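Local coordinates for protein thiol peroxidase (Mycobacterium tuberculosis, PDB 1XVQ) that reduces hydrogen peroxide and organic hydroperoxides to water and alcohols as a thioredoxin-dependent peroxiredoxin, and so probably protects the cell against oxidative stress, at residues 18-23 / 139-144; 48-53 / 66-71. One frame throughout, in Å; residues are numbered along the deposited sequence.

Contact 1. Residues 18-23 / 139-144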
ATOM      1  N   PRO A  18      -1.985 -10.059  -5.148  1.00 12.69           N
ATOM      2  CA  PRO A  18      -3.217 -10.814  -5.417  1.00 12.84           C
ATOM      3  C   PRO A  18      -3.682 -10.611  -6.846  1.00 13.16           C
ATOM      4  O   PRO A  18      -3.546  -9.520  -7.400  1.00 14.24           O
ATOM      5  CB  PRO A  18      -4.208 -10.252  -4.395  1.00 13.86           C
ATOM      6  CG  PRO A  18      -3.709  -8.844  -4.185  1.00 13.75           C
ATOM      7  CD  PRO A  18      -2.199  -8.988  -4.168  1.00 13.62           C
ATOM      8  N   ALA A  19      -4.219 -11.670  -7.446  1.00 13.05           N
ATOM      9  CA  ALA A  19      -4.668 -11.589  -8.833  1.00 15.53           C
ATOM     10  C   ALA A  19      -5.821 -10.620  -9.075  1.00 16.65           C
ATOM     11  O   ALA A  19      -6.765 -10.534  -8.280  1.00 15.24           O
ATOM     12  CB  ALA A  19      -5.058 -12.988  -9.347  1.00 17.65           C
ATOM     13  N   VAL A  20      -5.717  -9.886 -10.176  1.00 16.69           N
ATOM     14  CA  VAL A  20      -6.747  -8.946 -10.588  1.00 16.08           C
ATOM     15  C   VAL A  20      -7.986  -9.757 -10.948  1.00 14.56           C
ATOM     16  O   VAL A  20      -7.878 -10.759 -11.647  1.00 19.71           O
ATOM     17  CB  VAL A  20      -6.282  -8.129 -11.811  1.00 17.21           C
ATOM     18  CG1 VAL A  20      -7.483  -7.416 -12.464  1.00 19.13           C
ATOM     19  CG2 VAL A  20      -5.240  -7.104 -11.355  1.00 16.29           C
ATOM     20  N   GLY A  21      -9.136  -9.348 -10.424  1.00 15.25           N
ATOM     21  CA  GLY A  21     -10.387 -10.048 -10.691  1.00 17.22           C
ATOM     22  C   GLY A  21     -10.840 -10.972  -9.570  1.00 18.95           C
ATOM     23  O   GLY A  21     -12.007 -11.393  -9.528  1.00 24.24           O
ATOM     24  N   SER A  22      -9.937 -11.283  -8.651  1.00 17.81           N
ATOM     25  CA  SER A  22     -10.245 -12.165  -7.517  1.00 18.53           C
ATOM     26  C   SER A  22     -10.496 -11.351  -6.260  1.00 16.95           C
ATOM     27  O   SER A  22     -10.077 -10.186  -6.163  1.00 15.09           O
ATOM     28  CB  SER A  22      -9.074 -13.125  -7.264  1.00 21.23           C
ATOM     29  OG  SER A  22      -7.932 -12.427  -6.787  1.00 31.97           O
ATOM     30  N   PRO A  23     -11.186 -11.949  -5.267  1.00 15.39           N
ATOM     31  CA  PRO A  23     -11.482 -11.254  -4.008  1.00 14.46           C
ATOM     32  C   PRO A  23     -10.186 -10.819  -3.325  1.00 13.17           C
ATOM     33  O   PRO A  23      -9.214 -11.580  -3.226  1.00 14.85           O
ATOM     34  CB  PRO A  23     -12.221 -12.311  -3.181  1.00 15.74           C
ATOM     35  CG  PRO A  23     -12.835 -13.221  -4.225  1.00 17.66           C
ATOM     36  CD  PRO A  23     -11.734 -13.321  -5.255  1.00 19.47           C
ATOM     37  N   GLY A 139     -15.380  -5.631  -3.939  1.00 19.38           N
ATOM     38  CA  GLY A 139     -14.501  -6.473  -3.157  1.00 15.33           C
ATOM     39  C   GLY A 139     -13.388  -7.190  -3.898  1.00 16.78           C
ATOM     40  O   GLY A 139     -12.524  -7.813  -3.262  1.00 15.61           O
ATOM     41  N   ASN A 140     -13.390  -7.129  -5.226  1.00 14.05           N
ATOM     42  CA  ASN A 140     -12.349  -7.808  -6.002  1.00 12.67           C
ATOM     43  C   ASN A 140     -11.180  -6.896  -6.289  1.00 11.61           C
ATOM     44  O   ASN A 140     -11.341  -5.689  -6.332  1.00 13.19           O
ATOM     45  CB  ASN A 140     -12.899  -8.315  -7.333  1.00 15.32           C
ATOM     46  CG  ASN A 140     -13.934  -9.390  -7.147  1.00 23.61           C
ATOM     47  OD1 ASN A 140     -13.794 -10.250  -6.282  1.00 22.42           O
ATOM     48  ND2 ASN A 140     -14.981  -9.350  -7.959  1.00 28.95           N
ATOM     49  N   VAL A 141     -10.001  -7.487  -6.461  1.00 12.00           N
ATOM     50  CA  VAL A 141      -8.824  -6.701  -6.780  1.00 12.12           C
ATOM     51  C   VAL A 141      -9.048  -6.148  -8.181  1.00 12.34           C
ATOM     52  O   VAL A 141      -9.343  -6.889  -9.095  1.00 12.70           O
ATOM     53  CB  VAL A 141      -7.567  -7.592  -6.746  1.00 11.99           C
ATOM     54  CG1 VAL A 141      -6.352  -6.823  -7.261  1.00  7.56           C
ATOM     55  CG2 VAL A 141      -7.291  -8.029  -5.280  1.00 11.79           C
ATOM     56  N   ALA A 142      -8.939  -4.834  -8.337  1.00 11.64           N
ATOM     57  CA  ALA A 142      -9.152  -4.228  -9.653  1.00 13.12           C
ATOM     58  C   ALA A 142      -7.861  -3.889 -10.398  1.00 15.23           C
ATOM     59  O   ALA A 142      -7.854  -3.755 -11.641  1.00 14.63           O
ATOM     60  CB  ALA A 142      -9.976  -2.956  -9.495  1.00 11.45           C
ATOM     61  N   TYR A 143      -6.774  -3.732  -9.651  1.00 13.83           N
ATOM     62  CA  TYR A 143      -5.505  -3.342 -10.262  1.00 12.50           C
ATOM     63  C   TYR A 143      -4.362  -3.501  -9.281  1.00 11.13           C
ATOM     64  O   TYR A 143      -4.532  -3.249  -8.094  1.00 10.69           O
ATOM     65  CB  TYR A 143      -5.578  -1.867 -10.687  1.00 13.59           C
ATOM     66  CG  TYR A 143      -4.247  -1.246 -11.099  1.00 12.89           C
ATOM     67  CD1 TYR A 143      -3.388  -0.688 -10.155  1.00 13.34           C
ATOM     68  CD2 TYR A 143      -3.863  -1.223 -12.444  1.00 18.74           C
ATOM     69  CE1 TYR A 143      -2.178  -0.115 -10.537  1.00 20.02           C
ATOM     70  CE2 TYR A 143      -2.661  -0.658 -12.839  1.00 17.16           C
ATOM     71  CZ  TYR A 143      -1.827  -0.109 -11.884  1.00 17.61           C
ATOM     72  OH  TYR A 143      -0.632   0.442 -12.282  1.00 18.57           O
ATOM     73  N   THR A 144      -3.196  -3.920  -9.784  1.00 11.24           N
ATOM     74  CA  THR A 144      -2.033  -4.017  -8.933  1.00 10.03           C
ATOM     75  C   THR A 144      -0.781  -3.559  -9.672  1.00 10.22           C
ATOM     76  O   THR A 144      -0.709  -3.601 -10.898  1.00 10.85           O
ATOM     77  CB  THR A 144      -1.728  -5.468  -8.448  1.00 10.42           C
ATOM     78  OG1 THR A 144      -1.354  -6.294  -9.570  1.00 14.35           O
ATOM     79  CG2 THR A 144      -2.908  -6.063  -7.755  1.00  9.94           C
TER
HETATM   80  O   HOH W   1      -1.806  -8.872  -9.490  1.00 18.96           O
HETATM   81  O   HOH W   2     -13.870 -12.831  -8.306  1.00 37.01           O
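Val-141 is gripped through both its backbone polar atoms by a tight turn rather than by a strand: its O accepts from Gly-21 N at 2.8 Å, and its N donates to Ser-22 O at 2.7 Å, nearly straight at 170°. The turn is a type II beta turn, Ala-19 to Ser-22, laid against strand 141-146, an outermost strand of the mixed sheet of this thioredoxin fold. Glycine suits the third position, where phi is positive and a CB would press on the preceding carbonyl O. Inside the turn, Ala-19 O accepts from both Ser-22 N and Ser-22 OG, which come from the same face of its plane. Val-141 points at the loop, its CB 3.4 Å from Ala-19 O; its CG2, anti to the carbonyl carbon, meets Pro-18 CG at 3.8 Å, the two side chains crossing at about a right angle. Val-20 lays CG2 over the backbone of Tyr-143, 3.9 Å from its CA, while the bulge of Ala-142 and Tyr-143 faces Val-134 of the neighbouring strand. Beyond the turn, a single bridge joins Pro-23 to Asn-140. Asn-140 OD1 lies 3.3 Å from Pro-23 N, a packing contact, since proline has no hydrogen to donate. Two waters bridge the segments: one donates to Gly-21 O and Asn-140 OD1, and the other donates to Pro-18 O and is hydrogen-bonded to Thr-144 OG1 at 2.6 Å.

Contact 2. Residues 48-53 / 66-71; sequences LLNIFP and TFDERA
Strand 48-51 and helix 66-71 run almost antiparallel, at 169°, their axes 10.7 Å apart, and Leu-48 and Asn-50, alternate residues of the strand, both point at the helix. Leu-48 meets Phe-67 tip to tip: its CD2 lies 3.3 Å from Phe-67 CE2, a tight approach oblique to the ring, while CD1 stands near CZ. The same CD2 touches Ala-71 CB at 3.6 Å, one helical turn further on, where a small residue allows the branched leucine to come close to the helix. Phe-67 can reach the strand because its CG is anti to the backbone N (chi1 176°), and helix 156-165 packs against it through Ala-159 and Leu-160. The end of the Asn-50 amide passes the edge of the Phe-67 ring, near CD2. This amide stands nearly perpendicular to the Asp-68 carboxylate, 89° between the planes. The CB of Asp-68 points to the side of the strand, but OD1 comes nearer, so two polar groups lie together in a buried, mostly apolar interface. Ile-132 of the adjoining strand touches Leu-48, Asn-50 and Phe-67, and Val-78 touches Leu-48, Asp-68 and Ala-71. The side chain of Cys-60, predicted to be the peroxidatic cysteine, lies about 8 Å from that of Asp-68. Together, strand 47-51, helix 62-73 and strand 77-78 form a beta-alpha-beta crossover of the thioredoxin fold.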
ATOM      1  N   LEU A  48      -8.017   2.154  -2.019  1.00 11.50           N
ATOM      2  CA  LEU A  48      -6.689   2.286  -2.614  1.00 12.35           C
ATOM      3  C   LEU A  48      -5.684   1.960  -1.509  1.00 10.44           C
ATOM      4  O   LEU A  48      -5.634   2.663  -0.500  1.00 11.43           O
ATOM      5  CB  LEU A  48      -6.428   3.728  -3.106  1.00 14.05           C
ATOM      6  CG  LEU A  48      -4.923   4.042  -3.317  1.00 17.96           C
ATOM      7  CD1 LEU A  48      -4.409   3.131  -4.405  1.00 19.54           C
ATOM      8  CD2 LEU A  48      -4.691   5.530  -3.683  1.00 22.58           C
ATOM      9  N   LEU A  49      -4.924   0.867  -1.670  1.00 10.31           N
ATOM     10  CA  LEU A  49      -3.871   0.532  -0.717  1.00  8.74           C
ATOM     11  C   LEU A  49      -2.604   1.108  -1.348  1.00  8.21           C
ATOM     12  O   LEU A  49      -2.121   0.605  -2.374  1.00  9.09           O
ATOM     13  CB  LEU A  49      -3.709  -0.986  -0.567  1.00  9.23           C
ATOM     14  CG  LEU A  49      -4.973  -1.724  -0.137  1.00 12.06           C
ATOM     15  CD1 LEU A  49      -4.705  -3.246  -0.203  1.00 11.57           C
ATOM     16  CD2 LEU A  49      -5.356  -1.276   1.279  1.00 10.36           C
ATOM     17  N   ASN A  50      -2.080   2.160  -0.724  1.00 10.08           N
ATOM     18  CA  ASN A  50      -0.898   2.872  -1.221  1.00 10.33           C
ATOM     19  C   ASN A  50       0.145   2.382  -0.243  1.00  9.18           C
ATOM     20  O   ASN A  50       0.194   2.789   0.901  1.00 10.92           O
ATOM     21  CB  ASN A  50      -1.155   4.376  -1.085  1.00 10.86           C
ATOM     22  CG  ASN A  50      -0.384   5.207  -2.068  1.00 15.01           C
ATOM     23  OD1 ASN A  50      -0.558   6.433  -2.103  1.00 18.75           O
ATOM     24  ND2 ASN A  50       0.459   4.583  -2.875  1.00 10.56           N
ATOM     25  N   ILE A  51       0.973   1.481  -0.730  1.00  8.54           N
ATOM     26  CA  ILE A  51       1.945   0.787   0.109  1.00  7.30           C
ATOM     27  C   ILE A  51       3.356   1.308   0.008  1.00  8.23           C
ATOM     28  O   ILE A  51       3.893   1.447  -1.106  1.00  9.95           O
ATOM     29  CB  ILE A  51       1.921  -0.683  -0.269  1.00  6.81           C
ATOM     30  CG1 ILE A  51       0.469  -1.184  -0.209  1.00  7.71           C
ATOM     31  CG2 ILE A  51       2.836  -1.512   0.708  1.00  7.09           C
ATOM     32  CD1 ILE A  51       0.254  -2.516  -0.980  1.00  9.10           C
ATOM     33  N   PHE A  52       3.971   1.554   1.164  1.00  9.88           N
ATOM     34  CA  PHE A  52       5.328   2.116   1.208  1.00 11.77           C
ATOM     35  C   PHE A  52       6.325   1.445   2.158  1.00 10.63           C
ATOM     36  O   PHE A  52       5.952   0.893   3.195  1.00 10.74           O
ATOM     37  CB  PHE A  52       5.297   3.563   1.694  1.00 12.60           C
ATOM     38  CG  PHE A  52       4.391   4.470   0.912  1.00 13.83           C
ATOM     39  CD1 PHE A  52       4.924   5.387   0.015  1.00 15.24           C
ATOM     40  CD2 PHE A  52       3.010   4.436   1.107  1.00 16.22           C
ATOM     41  CE1 PHE A  52       4.091   6.276  -0.687  1.00 16.38           C
ATOM     42  CE2 PHE A  52       2.168   5.315   0.415  1.00 20.75           C
ATOM     43  CZ  PHE A  52       2.716   6.240  -0.488  1.00 14.84           C
ATOM     44  N   PRO A  53       7.614   1.519   1.818  1.00  9.46           N
ATOM     45  CA  PRO A  53       8.628   0.931   2.701  1.00 12.71           C
ATOM     46  C   PRO A  53       8.558   1.740   3.995  1.00 12.99           C
ATOM     47  O   PRO A  53       8.718   1.207   5.090  1.00 12.87           O
ATOM     48  CB  PRO A  53       9.926   1.148   1.941  1.00 13.74           C
ATOM     49  CG  PRO A  53       9.486   1.016   0.488  1.00 12.85           C
ATOM     50  CD  PRO A  53       8.144   1.719   0.442  1.00 12.28           C
ATOM     51  N   THR A  66      -1.015  14.544  -4.706  1.00 35.64           N
ATOM     52  CA  THR A  66      -1.912  14.684  -5.852  1.00 35.51           C
ATOM     53  C   THR A  66      -2.658  13.377  -6.129  1.00 34.31           C
ATOM     54  O   THR A  66      -3.880  13.362  -6.291  1.00 34.17           O
ATOM     55  CB  THR A  66      -1.120  15.116  -7.110  1.00 36.87           C
ATOM     56  OG1 THR A  66      -0.617  16.442  -6.913  1.00 41.80           O
ATOM     57  CG2 THR A  66      -2.005  15.101  -8.348  1.00 37.29           C
ATOM     58  N   PHE A  67      -1.914  12.280  -6.180  1.00 32.68           N
ATOM     59  CA  PHE A  67      -2.509  10.973  -6.407  1.00 28.75           C
ATOM     60  C   PHE A  67      -3.525  10.631  -5.319  1.00 25.04           C
ATOM     61  O   PHE A  67      -4.639  10.208  -5.621  1.00 24.32           O
ATOM     62  CB  PHE A  67      -1.431   9.903  -6.417  1.00 27.37           C
ATOM     63  CG  PHE A  67      -1.969   8.516  -6.539  1.00 21.27           C
ATOM     64  CD1 PHE A  67      -2.688   8.130  -7.673  1.00 20.86           C
ATOM     65  CD2 PHE A  67      -1.700   7.568  -5.559  1.00 21.79           C
ATOM     66  CE1 PHE A  67      -3.119   6.825  -7.832  1.00 21.11           C
ATOM     67  CE2 PHE A  67      -2.130   6.254  -5.712  1.00 22.60           C
ATOM     68  CZ  PHE A  67      -2.831   5.881  -6.840  1.00 19.36           C
ATOM     69  N   ASP A  68      -3.140  10.800  -4.056  1.00 23.88           N
ATOM     70  CA  ASP A  68      -4.055  10.487  -2.959  1.00 24.17           C
ATOM     71  C   ASP A  68      -5.325  11.341  -3.030  1.00 25.03           C
ATOM     72  O   ASP A  68      -6.425  10.880  -2.732  1.00 22.04           O
ATOM     73  CB  ASP A  68      -3.377  10.702  -1.604  1.00 24.68           C
ATOM     74  CG  ASP A  68      -2.363   9.605  -1.272  1.00 24.16           C
ATOM     75  OD1 ASP A  68      -2.449   8.519  -1.878  1.00 27.23           O
ATOM     76  OD2 ASP A  68      -1.504   9.835  -0.402  1.00 30.32           O
ATOM     77  N   GLU A  69      -5.170  12.595  -3.431  1.00 26.46           N
ATOM     78  CA  GLU A  69      -6.322  13.474  -3.518  1.00 29.63           C
ATOM     79  C   GLU A  69      -7.243  13.088  -4.664  1.00 28.69           C
ATOM     80  O   GLU A  69      -8.461  13.078  -4.499  1.00 31.50           O
ATOM     81  CB  GLU A  69      -5.858  14.934  -3.611  1.00 32.88           C
ATOM     82  CG  GLU A  69      -5.306  15.422  -2.270  1.00 39.43           C
ATOM     83  CD  GLU A  69      -4.906  16.890  -2.257  1.00 43.78           C
ATOM     84  OE1 GLU A  69      -4.580  17.391  -1.154  1.00 48.56           O
ATOM     85  OE2 GLU A  69      -4.910  17.533  -3.330  1.00 45.84           O
ATOM     86  N   ARG A  70      -6.679  12.748  -5.819  1.00 29.07           N
ATOM     87  CA  ARG A  70      -7.504  12.326  -6.943  1.00 26.95           C
ATOM     88  C   ARG A  70      -8.226  11.021  -6.578  1.00 28.45           C
ATOM     89  O   ARG A  70      -9.417  10.853  -6.849  1.00 24.99           O
ATOM     90  CB  ARG A  70      -6.643  12.101  -8.190  1.00 29.10           C
ATOM     91  CG  ARG A  70      -5.967  13.367  -8.717  1.00 36.24           C
ATOM     92  CD  ARG A  70      -5.056  13.085  -9.895  1.00 41.69           C
ATOM     93  NE  ARG A  70      -4.267  14.255 -10.285  1.00 45.20           N
ATOM     94  CZ  ARG A  70      -4.793  15.402 -10.707  1.00 50.24           C
ATOM     95  NH1 ARG A  70      -6.114  15.535 -10.796  1.00 49.29           N
ATOM     96  NH2 ARG A  70      -4.001  16.419 -11.041  1.00 51.03           N
ATOM     97  N   ALA A  71      -7.501  10.104  -5.945  1.00 22.45           N
ATOM     98  CA  ALA A  71      -8.083   8.820  -5.575  1.00 23.31           C
ATOM     99  C   ALA A  71      -9.268   9.017  -4.636  1.00 20.74           C
ATOM    100  O   ALA A  71     -10.342   8.432  -4.831  1.00 23.45           O
ATOM    101  CB  ALA A  71      -7.006   7.938  -4.922  1.00 21.28           C
TER

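Overall arrangement
Both contacts reach the same mixed sheet, but at different depths. Contact 2 is buried, joining an inner strand to the helix packed on the sheet; contact 1 lies at the surface, where a loop preceding strand 28-30 borders the outermost strand 141-146. Their centres are about 17 Å apart, and their nearest atoms, about 7 Å apart, do not touch. Strand 131-135 lies between the two strands involved. The chemistry follows the setting: contact 1 relies chiefly on backbone hydrogen bonds, with waters and a few apolar contacts beside them, contact 2 on side-chain contacts, mostly apolar. In sequence, contact 1 spans 115 intervening residues, among them the short-range crossover of contact 2.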